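Local coordinates for protein acyl-ACP thioesterase (Bacteroides thetaiotaomicron, PDB 2ESS) that probably hydrolyses fatty acyl-ACP thioesters to release free fatty acids in lipid biosynthesis, and binds calcium, at residues I8-F13 and S80-V85; M2-K7 and I139-C144; R95-I100 and A110-A115; L26-L31 and I67-M72; R180-I185 and R200-A205. All coordinates share one frame; numbering follows the deposited sequence. Where two conformers were deposited one is given.

Interaction 1 (I8-F13 and S80-V85)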
# COMPACT_ATOMS: atom_id res chain seq x y z
N ILE A 8 23.52 7.68 -10.75
CA ILE A 8 22.54 7.62 -9.66
C ILE A 8 21.17 8.14 -10.12
O ILE A 8 21.06 9.17 -10.76
CB ILE A 8 23.04 8.43 -8.40
CG1 ILE A 8 24.38 7.87 -7.94
CG2 ILE A 8 22.02 8.35 -7.28
CD1 ILE A 8 25.16 8.80 -6.99
N GLY A 9 20.13 7.38 -9.83
CA GLY A 9 18.78 7.85 -9.97
C GLY A 9 18.29 8.38 -8.63
O GLY A 9 18.46 7.72 -7.61
N THR A 10 17.62 9.52 -8.66
CA THR A 10 17.04 10.16 -7.47
C THR A 10 15.54 10.40 -7.64
O THR A 10 15.12 10.99 -8.62
CB THR A 10 17.71 11.55 -7.16
OG1 THR A 10 19.14 11.41 -7.17
CG2 THR A 10 17.22 12.12 -5.80
N TYR A 11 14.74 9.96 -6.68
CA TYR A 11 13.29 9.95 -6.80
C TYR A 11 12.69 10.57 -5.57
O TYR A 11 13.15 10.30 -4.47
CB TYR A 11 12.79 8.51 -7.02
CG TYR A 11 13.52 7.88 -8.19
CD1 TYR A 11 13.21 8.20 -9.50
CD2 TYR A 11 14.61 7.04 -7.98
CE1 TYR A 11 13.92 7.66 -10.56
CE2 TYR A 11 15.33 6.49 -9.04
CZ TYR A 11 14.99 6.80 -10.32
OH TYR A 11 15.74 6.24 -11.34
N GLN A 12 11.71 11.44 -5.78
CA GLN A 12 11.06 12.23 -4.73
C GLN A 12 9.72 11.67 -4.29
O GLN A 12 8.88 11.27 -5.11
CB GLN A 12 10.81 13.67 -5.22
CG GLN A 12 12.03 14.42 -5.68
CD GLN A 12 13.02 14.59 -4.56
OE1 GLN A 12 12.63 14.83 -3.41
NE2 GLN A 12 14.31 14.43 -4.87
N PHE A 13 9.51 11.63 -2.99
CA PHE A 13 8.26 11.14 -2.40
C PHE A 13 7.75 12.02 -1.27
O PHE A 13 8.46 12.86 -0.75
CB PHE A 13 8.48 9.73 -1.88
CG PHE A 13 8.97 8.79 -2.90
CD1 PHE A 13 8.09 8.30 -3.85
CD2 PHE A 13 10.30 8.42 -2.96
CE1 PHE A 13 8.54 7.43 -4.84
CE2 PHE A 13 10.75 7.53 -3.94
CZ PHE A 13 9.88 7.03 -4.87
N SER A 80 13.44 11.40 -0.21
CA SER A 80 13.87 10.90 -1.51
C SER A 80 14.70 9.63 -1.38
O SER A 80 15.23 9.31 -0.30
CB SER A 80 14.61 12.00 -2.28
OG SER A 80 15.73 12.39 -1.57
N VAL A 81 14.77 8.93 -2.50
CA VAL A 81 15.52 7.71 -2.62
C VAL A 81 16.53 7.89 -3.76
O VAL A 81 16.17 8.34 -4.87
CB VAL A 81 14.59 6.53 -2.90
CG1 VAL A 81 15.39 5.23 -3.17
CG2 VAL A 81 13.57 6.36 -1.78
N GLN A 82 17.77 7.53 -3.49
CA GLN A 82 18.80 7.43 -4.53
C GLN A 82 19.12 5.95 -4.68
O GLN A 82 19.13 5.21 -3.70
CB GLN A 82 20.06 8.20 -4.14
CG GLN A 82 19.95 9.69 -4.33
CD GLN A 82 21.09 10.42 -3.69
OE1 GLN A 82 21.84 9.86 -2.91
NE2 GLN A 82 21.21 11.68 -4.02
N THR A 83 19.41 5.54 -5.91
CA THR A 83 19.75 4.16 -6.19
C THR A 83 20.76 4.09 -7.33
O THR A 83 20.81 4.96 -8.21
CB THR A 83 18.47 3.34 -6.51
OG1 THR A 83 18.84 1.97 -6.63
CG2 THR A 83 17.76 3.86 -7.77
N TRP A 84 21.56 3.04 -7.30
CA TRP A 84 22.63 2.85 -8.25
C TRP A 84 23.05 1.39 -8.19
O TRP A 84 22.80 0.69 -7.19
CB TRP A 84 23.82 3.77 -7.91
CG TRP A 84 24.45 3.50 -6.59
CD1 TRP A 84 25.49 2.65 -6.34
CD2 TRP A 84 24.05 4.05 -5.33
NE1 TRP A 84 25.76 2.64 -4.99
CE2 TRP A 84 24.89 3.49 -4.36
CE3 TRP A 84 23.06 4.95 -4.94
CZ2 TRP A 84 24.79 3.83 -3.02
CZ3 TRP A 84 22.95 5.27 -3.62
CH2 TRP A 84 23.81 4.71 -2.67
N VAL A 85 23.68 0.95 -9.26
CA VAL A 85 24.28 -0.37 -9.37
C VAL A 85 25.68 -0.33 -8.84
O VAL A 85 26.51 0.42 -9.33
CB VAL A 85 24.30 -0.86 -10.85
CG1 VAL A 85 25.00 -2.23 -11.00
CG2 VAL A 85 22.88 -0.94 -11.39
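T10 and Q82 lie side by side on one face of a two-stranded antiparallel pairing, T10 OG1 resting against Q82 CG at 3.4 Å. Q82 sets CG anti to its carbonyl carbon (chi1 -78°), a position that also puts Q82 CG 3.8 Å from I8 CG2. An alanine at Q82 would probably open a gap beside T10 OG1 and deprive I8 CG2 of its contact with CG. The other branch of I8 packs through CG1 on W84 CB. Further along this face the bent chain of Q12 brings its amide against S80 CB. On the other face Y11, V81, T83 and F13 gather: T83 CG2 touches the Y11 ring at its edge, in plane, 3.8 Å from CE2, and the V81 and F13 side chains cross obliquely, V81 CG2 3.7 Å from F13 CE2. The strands run at 162° to each other, and four backbone hydrogen bonds, G9 with T83 and Y11 with V81 in both directions, fix the register. Strand 9-14 thereby forms the border of the hotdog-fold sheet within this chain. Beyond the first shell, helix 28-45 packs on the Y11 and F13 face, with C38 and H42 touching Y11 and L35 touching V81. T83 OG1 is hydrogen-bonded to R95 NH1 and to N96 O of the next strand. C140 and E142 touch both I8 and W84.

Interaction 2 (M2-K7 and I139-C144); sequences MSEENK and ICDEPC
E4 and C140 mark the closest backbone approach, their CA atoms 5.8 Å apart, where the N-terminal lead-in to strand 9-14 meets an irregular loop between strands 106-118 and 161-164. The arm carries a short 3-10 turn at 5-7, begun by an ST motif in which S3 OG accepts from N6 N. No strand pairing joins the two segments, so polar side-chain bonds to the loop backbone do the joining. E4, with its chain bent at chi2 (-57°), turns its carboxylate onto the loop: D141 N donates to E4 OE1 at 3.0 Å, meeting that oxygen nearly along its C-O axis. K7 NZ crosses to I139 O at 2.8 Å and also forms a salt bridge, at 3.0 Å, with E4 OE2 of its own segment. That ammonium probably offsets the crowding of negative charge where D141 OD1 lies 3.1 Å from E4 OE1, two acceptors with no bond between them and carboxylate planes 72° apart. K7 CB packs on C140 CB at 4.0 Å. The arm is further tied to helix 28-45 through K7 O, which accepts from H42 NE2. One water donates both to E4 OE1, at 2.8 Å, and to I139 O.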
# COMPACT_ATOMS: atom_id res chain seq x y z
N MSE A 2 30.50 9.62 -18.57
CA MSE A 2 29.46 9.84 -17.53
C MSE A 2 30.05 9.80 -16.11
O MSE A 2 30.76 8.85 -15.75
CB MSE A 2 28.37 8.78 -17.68
CG MSE A 2 27.12 9.06 -16.91
SE MSE A 2 25.88 7.59 -17.12
CE MSE A 2 25.64 7.66 -19.13
N SER A 3 29.77 10.83 -15.30
CA SER A 3 30.33 10.95 -13.94
C SER A 3 29.67 9.95 -13.02
O SER A 3 28.61 9.40 -13.34
CB SER A 3 30.16 12.38 -13.38
OG SER A 3 28.95 12.55 -12.64
N GLU A 4 30.28 9.72 -11.85
CA GLU A 4 29.70 8.80 -10.86
C GLU A 4 28.33 9.27 -10.36
O GLU A 4 27.38 8.47 -10.30
CB GLU A 4 30.66 8.57 -9.68
CG GLU A 4 31.96 7.89 -10.09
CD GLU A 4 31.70 6.58 -10.77
OE1 GLU A 4 31.11 5.71 -10.09
OE2 GLU A 4 32.03 6.43 -11.97
N GLU A 5 28.23 10.56 -10.02
CA GLU A 5 26.93 11.17 -9.69
C GLU A 5 25.86 10.90 -10.77
O GLU A 5 24.70 10.71 -10.44
CB GLU A 5 27.09 12.67 -9.49
N ASN A 6 26.27 10.92 -12.04
CA ASN A 6 25.34 10.73 -13.19
C ASN A 6 24.70 9.33 -13.33
O ASN A 6 23.70 9.16 -14.01
CB ASN A 6 26.05 11.07 -14.50
CG ASN A 6 26.28 12.57 -14.70
OD1 ASN A 6 25.52 13.41 -14.21
ND2 ASN A 6 27.32 12.90 -15.45
N LYS A 7 25.29 8.33 -12.69
CA LYS A 7 24.78 6.96 -12.70
C LYS A 7 23.74 6.70 -11.62
O LYS A 7 23.17 5.63 -11.57
CB LYS A 7 25.94 6.00 -12.49
CG LYS A 7 27.02 6.11 -13.54
CD LYS A 7 28.31 5.51 -13.08
CE LYS A 7 29.32 5.46 -14.22
NZ LYS A 7 30.51 4.66 -13.83
N ILE A 139 27.73 0.89 -13.46
CA ILE A 139 28.40 0.51 -12.21
C ILE A 139 29.01 1.76 -11.56
O ILE A 139 29.71 2.53 -12.19
CB ILE A 139 29.47 -0.59 -12.43
CG1 ILE A 139 28.78 -1.92 -12.75
CG2 ILE A 139 30.35 -0.72 -11.18
CD1 ILE A 139 29.60 -2.87 -13.55
N CYS A 140 28.71 1.95 -10.28
CA CYS A 140 28.89 3.21 -9.63
C CYS A 140 29.47 2.95 -8.24
O CYS A 140 29.04 2.02 -7.53
CB CYS A 140 27.50 3.87 -9.54
SG CYS A 140 27.36 5.34 -8.53
N ASP A 141 30.41 3.81 -7.87
CA ASP A 141 31.17 3.69 -6.62
C ASP A 141 30.59 4.48 -5.43
O ASP A 141 31.25 4.66 -4.42
CB ASP A 141 32.64 4.11 -6.86
CG ASP A 141 32.81 5.63 -7.11
OD1 ASP A 141 31.81 6.40 -7.17
OD2 ASP A 141 33.98 6.07 -7.26
N GLU A 142 29.36 4.97 -5.54
CA GLU A 142 28.72 5.70 -4.44
C GLU A 142 28.73 4.86 -3.13
O GLU A 142 28.44 3.68 -3.15
CB GLU A 142 27.30 6.05 -4.85
CG GLU A 142 26.47 6.84 -3.86
CD GLU A 142 26.99 8.27 -3.67
OE1 GLU A 142 26.59 8.88 -2.67
OE2 GLU A 142 27.78 8.76 -4.52
N PRO A 143 29.08 5.48 -1.99
CA PRO A 143 29.14 4.65 -0.78
C PRO A 143 27.79 4.22 -0.21
O PRO A 143 26.78 4.94 -0.32
CB PRO A 143 29.87 5.53 0.24
CG PRO A 143 30.17 6.84 -0.45
CD PRO A 143 29.41 6.89 -1.72
N CYS A 144 27.79 3.04 0.40
CA CYS A 144 26.61 2.49 1.06
C CYS A 144 27.15 1.75 2.29
O CYS A 144 27.35 0.54 2.26
CB CYS A 144 25.91 1.57 0.09
SG CYS A 144 24.38 0.87 0.67
O HOH W 1 32.49 3.58 -11.16

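Interaction 3 (R95-I100 and A110-A115)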
# COMPACT_ATOMS: atom_id res chain seq x y z
N ARG A 95 22.42 -3.89 -6.17
CA ARG A 95 21.87 -2.57 -6.30
C ARG A 95 21.70 -1.96 -4.90
O ARG A 95 21.10 -2.57 -4.01
CB ARG A 95 20.51 -2.60 -6.96
CG ARG A 95 19.79 -1.26 -6.81
CD ARG A 95 18.55 -1.13 -7.60
NE ARG A 95 18.69 -1.12 -9.06
CZ ARG A 95 19.07 -0.10 -9.81
NH1 ARG A 95 19.54 1.01 -9.29
NH2 ARG A 95 19.07 -0.25 -11.13
N ASN A 96 22.22 -0.74 -4.73
CA ASN A 96 22.23 -0.07 -3.42
C ASN A 96 21.37 1.15 -3.46
O ASN A 96 20.96 1.62 -4.56
CB ASN A 96 23.65 0.26 -3.01
CG ASN A 96 24.46 -1.00 -2.75
OD1 ASN A 96 23.92 -2.11 -2.65
ND2 ASN A 96 25.76 -0.84 -2.69
N PHE A 97 21.04 1.61 -2.27
CA PHE A 97 20.09 2.72 -2.07
C PHE A 97 20.54 3.61 -0.91
O PHE A 97 21.20 3.15 0.05
CB PHE A 97 18.68 2.23 -1.71
CG PHE A 97 18.10 1.27 -2.66
CD1 PHE A 97 18.33 -0.09 -2.51
CD2 PHE A 97 17.27 1.71 -3.69
CE1 PHE A 97 17.76 -0.99 -3.39
CE2 PHE A 97 16.71 0.82 -4.56
CZ PHE A 97 16.97 -0.53 -4.43
N ALA A 98 20.19 4.89 -1.01
CA ALA A 98 20.29 5.83 0.11
C ALA A 98 18.89 6.46 0.27
O ALA A 98 18.16 6.67 -0.70
CB ALA A 98 21.35 6.88 -0.15
N VAL A 99 18.48 6.69 1.50
CA VAL A 99 17.23 7.40 1.78
C VAL A 99 17.58 8.75 2.40
O VAL A 99 18.38 8.82 3.35
CB VAL A 99 16.35 6.58 2.76
CG1 VAL A 99 15.00 7.30 3.03
CG2 VAL A 99 16.14 5.16 2.16
N ILE A 100 16.96 9.81 1.88
CA ILE A 100 17.33 11.17 2.22
C ILE A 100 16.09 11.85 2.78
O ILE A 100 15.02 11.78 2.18
CB ILE A 100 17.90 11.96 1.02
CG1 ILE A 100 19.18 11.30 0.49
CG2 ILE A 100 18.27 13.36 1.43
CD1 ILE A 100 18.95 10.20 -0.45
N ALA A 110 20.11 1.00 1.88
CA ALA A 110 19.66 -0.34 1.59
C ALA A 110 20.58 -1.00 0.56
O ALA A 110 21.20 -0.31 -0.28
CB ALA A 110 18.19 -0.36 1.15
N ARG A 111 20.67 -2.33 0.67
CA ARG A 111 21.40 -3.18 -0.27
C ARG A 111 20.43 -4.25 -0.76
O ARG A 111 19.71 -4.83 0.05
CB ARG A 111 22.58 -3.85 0.41
CG ARG A 111 23.71 -2.91 0.76
CD ARG A 111 24.85 -3.66 1.45
NE ARG A 111 25.99 -2.77 1.46
CZ ARG A 111 26.92 -2.68 0.52
NH1 ARG A 111 26.94 -3.49 -0.53
NH2 ARG A 111 27.86 -1.77 0.66
N SER A 112 20.42 -4.49 -2.07
CA SER A 112 19.57 -5.51 -2.70
C SER A 112 20.43 -6.37 -3.61
O SER A 112 21.45 -5.91 -4.16
CB SER A 112 18.40 -4.90 -3.46
OG SER A 112 18.79 -4.05 -4.54
N VAL A 113 20.08 -7.65 -3.71
CA VAL A 113 20.85 -8.63 -4.49
C VAL A 113 19.83 -9.31 -5.40
O VAL A 113 18.78 -9.77 -4.94
CB VAL A 113 21.59 -9.67 -3.62
CG1 VAL A 113 22.32 -10.76 -4.51
CG2 VAL A 113 22.53 -8.97 -2.59
N TRP A 114 20.11 -9.28 -6.69
CA TRP A 114 19.17 -9.73 -7.73
C TRP A 114 19.83 -10.81 -8.55
O TRP A 114 20.97 -10.63 -8.98
CB TRP A 114 18.80 -8.56 -8.66
CG TRP A 114 18.16 -7.42 -7.96
CD1 TRP A 114 18.77 -6.47 -7.20
CD2 TRP A 114 16.78 -7.12 -7.95
NE1 TRP A 114 17.84 -5.62 -6.70
CE2 TRP A 114 16.61 -5.99 -7.16
CE3 TRP A 114 15.65 -7.70 -8.56
CZ2 TRP A 114 15.36 -5.40 -6.95
CZ3 TRP A 114 14.42 -7.13 -8.33
CH2 TRP A 114 14.28 -6.00 -7.54
N ALA A 115 19.12 -11.90 -8.84
CA ALA A 115 19.63 -12.91 -9.76
C ALA A 115 19.04 -12.64 -11.15
O ALA A 115 17.99 -12.08 -11.28
CB ALA A 115 19.26 -14.33 -9.31
O HOH W 2 23.66 -4.85 -2.69
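F97 presents the edge of its ring to the neighbouring strand: S112 OG sits near the ring plane, 3.4 Å from F97 CE1, and A110 CB packs against F97 CD1 at 3.7 Å. The R111 guanidinium is met over one face, where N96 ND2 stands 3.5 Å above the plane, offset toward the rim, with amide and guanidinium planes 69° apart. These two side chains run alongside each other, N96 OD1 touching R111 CG. The nitrogens of R111 have outside partners, with NE donating to I146 O, NH2 to C144 O and NH1 forming a salt bridge to E86. S112, whose OG lies between backbone N and carbonyl carbon (chi1 62°), is the polar hub. Its OG donates to R95 O at 2.8 Å while accepting from W114 NE1, also at 2.8 Å and close to the indole plane. R95 O thus takes two donors, S112 N and S112 OG. Backbone bonds pair R95 with S112 and F97 with A110. One water joins N96 OD1 to S112 O. R95 NH1 and NH2 hydrogen-bond to T83 OG1 and H42 ND1, respectively. With nine intervening residues and strand directions 159° apart, this is an antiparallel beta hairpin in the N-terminal hotdog half of the sheet, its R95 and F97 face packed on helix 28-45.

Interaction 4 (L26-L31 and I67-M72); sequences LTMGVL and IELDEM
M72 reaches across to the start of helix 28-45 and forms the tight part of the contact. Its selenomethionine chain is bent at chi2 and chi3, with M72 CE 3.6 Å from M28 N and M72 SE 3.8 Å from L31 CD2. The approach of M72 CG to L26 O, 2.9 Å, is abnormally short and doubtful, consistent with local strain. M28 meets M72 at about a right angle, methyl to methyl, the two CE atoms 3.8 Å apart. The M28 and I67 side chains slide past each other in opposite directions, M28 SE 3.7 Å from I67 CD1, and M28 CE meets L69 CD1 tip to tip. L31 adds a single branch, its CD2 touching I67 CG2 at 3.8 Å. No hydrogen bond crosses this apolar layer. On the outer side the contact thins: D70 is exposed, and E68 turns its CB away from the helix, its OE2 forming a salt bridge with R201. T27 caps the helix, its OG1 accepting from V30 N at 3.2 Å. This is helix-on-sheet packing of a hotdog fold, in which the N-terminal turn of the long helix 28-45 lies against the end of strand 58-69 and the loop that follows it.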
# COMPACT_ATOMS: atom_id res chain seq x y z
N LEU A 26 6.81 6.26 8.33
CA LEU A 26 6.68 5.43 7.14
C LEU A 26 6.90 3.97 7.52
O LEU A 26 7.80 3.64 8.32
CB LEU A 26 7.73 5.87 6.11
CG LEU A 26 7.55 5.49 4.62
CD1 LEU A 26 6.43 6.33 4.04
CD2 LEU A 26 8.87 5.72 3.84
N THR A 27 6.07 3.09 6.98
CA THR A 27 6.18 1.71 7.37
C THR A 27 7.32 1.08 6.54
O THR A 27 7.63 1.54 5.44
CB THR A 27 4.86 0.91 7.15
OG1 THR A 27 4.57 0.86 5.75
CG2 THR A 27 3.66 1.56 7.92
N MSE A 28 7.88 -0.00 7.06
CA MSE A 28 8.93 -0.75 6.37
C MSE A 28 8.48 -1.29 5.04
O MSE A 28 9.27 -1.31 4.07
CB MSE A 28 9.43 -1.93 7.22
CG MSE A 28 10.74 -2.56 6.73
SE MSE A 28 12.24 -1.27 6.91
CE MSE A 28 12.09 -0.90 8.77
N GLY A 29 7.25 -1.82 5.01
CA GLY A 29 6.64 -2.36 3.81
C GLY A 29 6.56 -1.29 2.72
O GLY A 29 6.93 -1.54 1.57
N VAL A 30 6.13 -0.09 3.09
CA VAL A 30 6.01 1.01 2.11
C VAL A 30 7.37 1.47 1.64
O VAL A 30 7.53 1.76 0.44
CB VAL A 30 5.18 2.21 2.66
CG1 VAL A 30 5.32 3.43 1.75
CG2 VAL A 30 3.72 1.77 2.81
N LEU A 31 8.34 1.53 2.55
CA LEU A 31 9.72 1.87 2.17
C LEU A 31 10.28 0.85 1.18
O LEU A 31 10.85 1.23 0.19
CB LEU A 31 10.65 1.95 3.36
CG LEU A 31 12.11 2.30 3.07
CD1 LEU A 31 12.27 3.62 2.27
CD2 LEU A 31 12.89 2.34 4.38
N ILE A 67 17.88 -3.24 4.75
CA ILE A 67 17.56 -1.83 5.00
C ILE A 67 18.10 -1.46 6.39
O ILE A 67 17.88 -2.18 7.38
CB ILE A 67 16.04 -1.57 4.96
CG1 ILE A 67 15.43 -2.03 3.63
CG2 ILE A 67 15.68 -0.05 5.19
CD1 ILE A 67 13.87 -2.11 3.64
N GLU A 68 18.86 -0.39 6.46
CA GLU A 68 19.36 0.08 7.77
C GLU A 68 19.08 1.57 7.89
O GLU A 68 19.43 2.35 6.99
CB GLU A 68 20.86 -0.21 7.92
CG GLU A 68 21.38 -0.11 9.34
CD GLU A 68 22.81 -0.64 9.50
OE1 GLU A 68 23.53 -0.06 10.34
OE2 GLU A 68 23.21 -1.61 8.80
N LEU A 69 18.45 1.95 9.00
CA LEU A 69 17.89 3.31 9.18
C LEU A 69 18.30 3.93 10.49
O LEU A 69 18.31 3.25 11.50
CB LEU A 69 16.36 3.26 9.15
CG LEU A 69 15.68 2.72 7.89
CD1 LEU A 69 14.26 2.35 8.22
CD2 LEU A 69 15.75 3.73 6.75
N ASP A 70 18.62 5.23 10.47
CA ASP A 70 18.71 6.05 11.68
C ASP A 70 17.34 6.59 12.08
O ASP A 70 17.04 6.77 13.25
CB ASP A 70 19.61 7.26 11.44
CG ASP A 70 21.08 6.90 11.34
OD1 ASP A 70 21.48 5.82 11.85
OD2 ASP A 70 21.84 7.70 10.76
N GLU A 71 16.51 6.89 11.09
CA GLU A 71 15.14 7.31 11.31
C GLU A 71 14.35 7.05 10.03
O GLU A 71 14.92 6.70 9.01
CB GLU A 71 15.06 8.78 11.71
CG GLU A 71 15.51 9.73 10.64
N MSE A 72 13.05 7.19 10.13
CA MSE A 72 12.09 6.92 9.07
C MSE A 72 11.38 8.26 8.79
O MSE A 72 11.10 9.01 9.71
CB MSE A 72 11.11 5.91 9.67
CG MSE A 72 10.34 5.06 8.78
SE MSE A 72 11.30 4.18 7.31
CE MSE A 72 10.60 2.35 7.55

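Interaction 5 (R180-I185 and R200-A205); sequences RYIEHI and RRFEMA
I182 and M204 are the closest backbone pair, CA to CA 7.8 Å, where the axes of helix 180-185 and strand 200-205 pass 10.2 Å apart with their directions at 126°. I182 carries the middle of the contact with both branches. I182 CG2, set anti to the backbone N, lies 3.7 Å from F202 CZ, and I182 CG1, on the other branch, lies 3.9 Å from M204 CG. F202 reaches the helix with the far part of its ring, CE2 and CZ. An alanine at I182 would probably open a gap between helix and strand, leaving F202 CZ and M204 CG without their branched partner. M204, bent at both chi2 and chi3, meets I185 tip to tip, M204 SE to I185 CD1 at 3.6 Å. M204 CE goes on to Y181 CB at 4.0 Å. All five touching residues are buried and no hydrogen bond crosses, as expected for a helix laid on the sheet of a hotdog fold, here in the C-terminal half. M28 of helix 28-45 packs on both I182 and F202, so the layer continues into the N-terminal half. Y181 OH bonds to S210 OG, and the Y181 side chain lies about 6 Å from that of H175, a calcium ligand. On the side of the strand turned from the helix, R201 grips E203 side-on, NE and NH2 both donating to OE2. R180 and E183 form salt bridges with E183 and R180 of the second subunit.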
# COMPACT_ATOMS: atom_id res chain seq x y z
N ARG A 180 4.23 -7.89 0.79
CA ARG A 180 3.26 -8.49 1.66
C ARG A 180 3.94 -9.39 2.68
O ARG A 180 3.51 -9.44 3.81
CB ARG A 180 2.22 -9.28 0.86
CG ARG A 180 1.30 -8.36 0.06
CD ARG A 180 0.31 -7.70 0.98
NE ARG A 180 -0.31 -6.54 0.35
CZ ARG A 180 -1.30 -5.84 0.92
NH1 ARG A 180 -1.79 -6.20 2.10
NH2 ARG A 180 -1.81 -4.79 0.29
N TYR A 181 5.03 -10.07 2.30
CA TYR A 181 5.78 -10.82 3.30
C TYR A 181 6.33 -9.94 4.42
O TYR A 181 6.34 -10.36 5.57
CB TYR A 181 6.94 -11.56 2.68
CG TYR A 181 6.62 -12.76 1.84
CD1 TYR A 181 6.06 -13.93 2.39
CD2 TYR A 181 6.93 -12.77 0.48
CE1 TYR A 181 5.82 -15.07 1.60
CE2 TYR A 181 6.69 -13.90 -0.31
CZ TYR A 181 6.15 -15.05 0.25
OH TYR A 181 5.97 -16.13 -0.59
N ILE A 182 6.86 -8.77 4.06
CA ILE A 182 7.34 -7.79 5.04
C ILE A 182 6.25 -7.40 6.04
O ILE A 182 6.47 -7.48 7.26
CB ILE A 182 7.90 -6.53 4.35
CG1 ILE A 182 9.12 -6.91 3.49
CG2 ILE A 182 8.30 -5.47 5.39
CD1 ILE A 182 9.76 -5.71 2.71
N GLU A 183 5.09 -6.99 5.53
CA GLU A 183 3.95 -6.66 6.39
C GLU A 183 3.57 -7.78 7.34
O GLU A 183 3.36 -7.55 8.53
CB GLU A 183 2.72 -6.32 5.57
CG GLU A 183 2.79 -4.98 4.81
CD GLU A 183 1.49 -4.64 4.02
OE1 GLU A 183 0.43 -5.30 4.30
OE2 GLU A 183 1.53 -3.73 3.14
N HIS A 184 3.46 -9.01 6.83
CA HIS A 184 3.07 -10.12 7.71
C HIS A 184 4.13 -10.42 8.80
O HIS A 184 3.79 -10.73 9.91
CB HIS A 184 2.72 -11.37 6.90
CG HIS A 184 1.54 -11.18 6.00
ND1 HIS A 184 0.32 -10.73 6.46
CD2 HIS A 184 1.40 -11.36 4.66
CE1 HIS A 184 -0.52 -10.63 5.44
NE2 HIS A 184 0.11 -11.02 4.34
N ILE A 185 5.41 -10.30 8.47
CA ILE A 185 6.47 -10.56 9.43
C ILE A 185 6.43 -9.52 10.54
O ILE A 185 6.50 -9.85 11.75
CB ILE A 185 7.86 -10.62 8.71
CG1 ILE A 185 7.95 -11.89 7.85
CG2 ILE A 185 9.02 -10.60 9.72
CD1 ILE A 185 9.03 -11.83 6.85
N ARG A 200 15.98 -0.76 13.50
CA ARG A 200 17.16 -0.16 12.91
C ARG A 200 17.73 -0.93 11.74
O ARG A 200 18.32 -0.34 10.84
CB ARG A 200 18.22 0.13 13.96
CG ARG A 200 19.20 -0.94 14.31
CD ARG A 200 20.52 -0.29 14.77
NE ARG A 200 21.19 0.39 13.65
CZ ARG A 200 21.15 1.70 13.36
NH1 ARG A 200 20.48 2.58 14.11
NH2 ARG A 200 21.81 2.15 12.29
N ARG A 201 17.55 -2.25 11.74
CA ARG A 201 17.95 -3.05 10.59
C ARG A 201 16.93 -4.12 10.30
O ARG A 201 16.42 -4.75 11.22
CB ARG A 201 19.32 -3.68 10.79
CG ARG A 201 19.80 -4.41 9.51
CD ARG A 201 21.21 -4.59 9.50
NE ARG A 201 21.59 -5.50 8.42
CZ ARG A 201 22.36 -5.20 7.37
NH1 ARG A 201 22.82 -3.95 7.18
NH2 ARG A 201 22.65 -6.17 6.50
N PHE A 202 16.64 -4.31 9.02
CA PHE A 202 15.65 -5.24 8.56
C PHE A 202 16.17 -5.94 7.30
O PHE A 202 16.59 -5.29 6.33
CB PHE A 202 14.33 -4.52 8.31
CG PHE A 202 13.25 -5.42 7.80
CD1 PHE A 202 12.57 -6.26 8.66
CD2 PHE A 202 12.94 -5.45 6.45
CE1 PHE A 202 11.60 -7.12 8.19
CE2 PHE A 202 11.99 -6.27 5.98
CZ PHE A 202 11.31 -7.12 6.86
N GLU A 203 16.16 -7.27 7.31
CA GLU A 203 16.60 -8.04 6.16
C GLU A 203 15.56 -9.06 5.72
O GLU A 203 14.86 -9.61 6.53
CB GLU A 203 17.89 -8.76 6.48
CG GLU A 203 18.99 -7.93 7.06
CD GLU A 203 20.21 -8.75 7.47
OE1 GLU A 203 20.32 -9.94 7.10
OE2 GLU A 203 21.06 -8.19 8.19
N MSE A 204 15.46 -9.26 4.43
CA MSE A 204 14.59 -10.26 3.81
C MSE A 204 15.47 -11.12 2.92
O MSE A 204 16.39 -10.60 2.23
CB MSE A 204 13.58 -9.59 2.90
CG MSE A 204 12.55 -8.78 3.64
SE MSE A 204 11.42 -10.03 4.76
CE MSE A 204 10.85 -11.48 3.51
N ALA A 205 15.19 -12.42 2.96
CA ALA A 205 15.73 -13.38 1.98
C ALA A 205 14.56 -14.10 1.33
O ALA A 205 13.74 -14.70 2.01
CB ALA A 205 16.65 -14.40 2.67

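How the interactions relate
Interactions 1, 3, 4 and 5 all reach one antiparallel sheet, whose order 9-14, 78-88, 92-100, 106-118, 58-69, 199-206 sets them out in sequence. Interactions 1 and 3 lie about 10 Å apart between centres and meet where strands 78-88 and 92-100 adjoin. Interactions 4 and 5, also about 10 Å apart, span the seam between the N- and C-terminal hotdog regions, joined by the E68-R201 salt bridge and by I67 pairing with F202. Interaction 2 spans a longer stretch of chain than the others, enclosing interactions 1, 3 and 4, and touches 1 and 3. Interaction 5 comes last. The contacts thus run from the N-terminal edge to the join that unites both regions in one sheet.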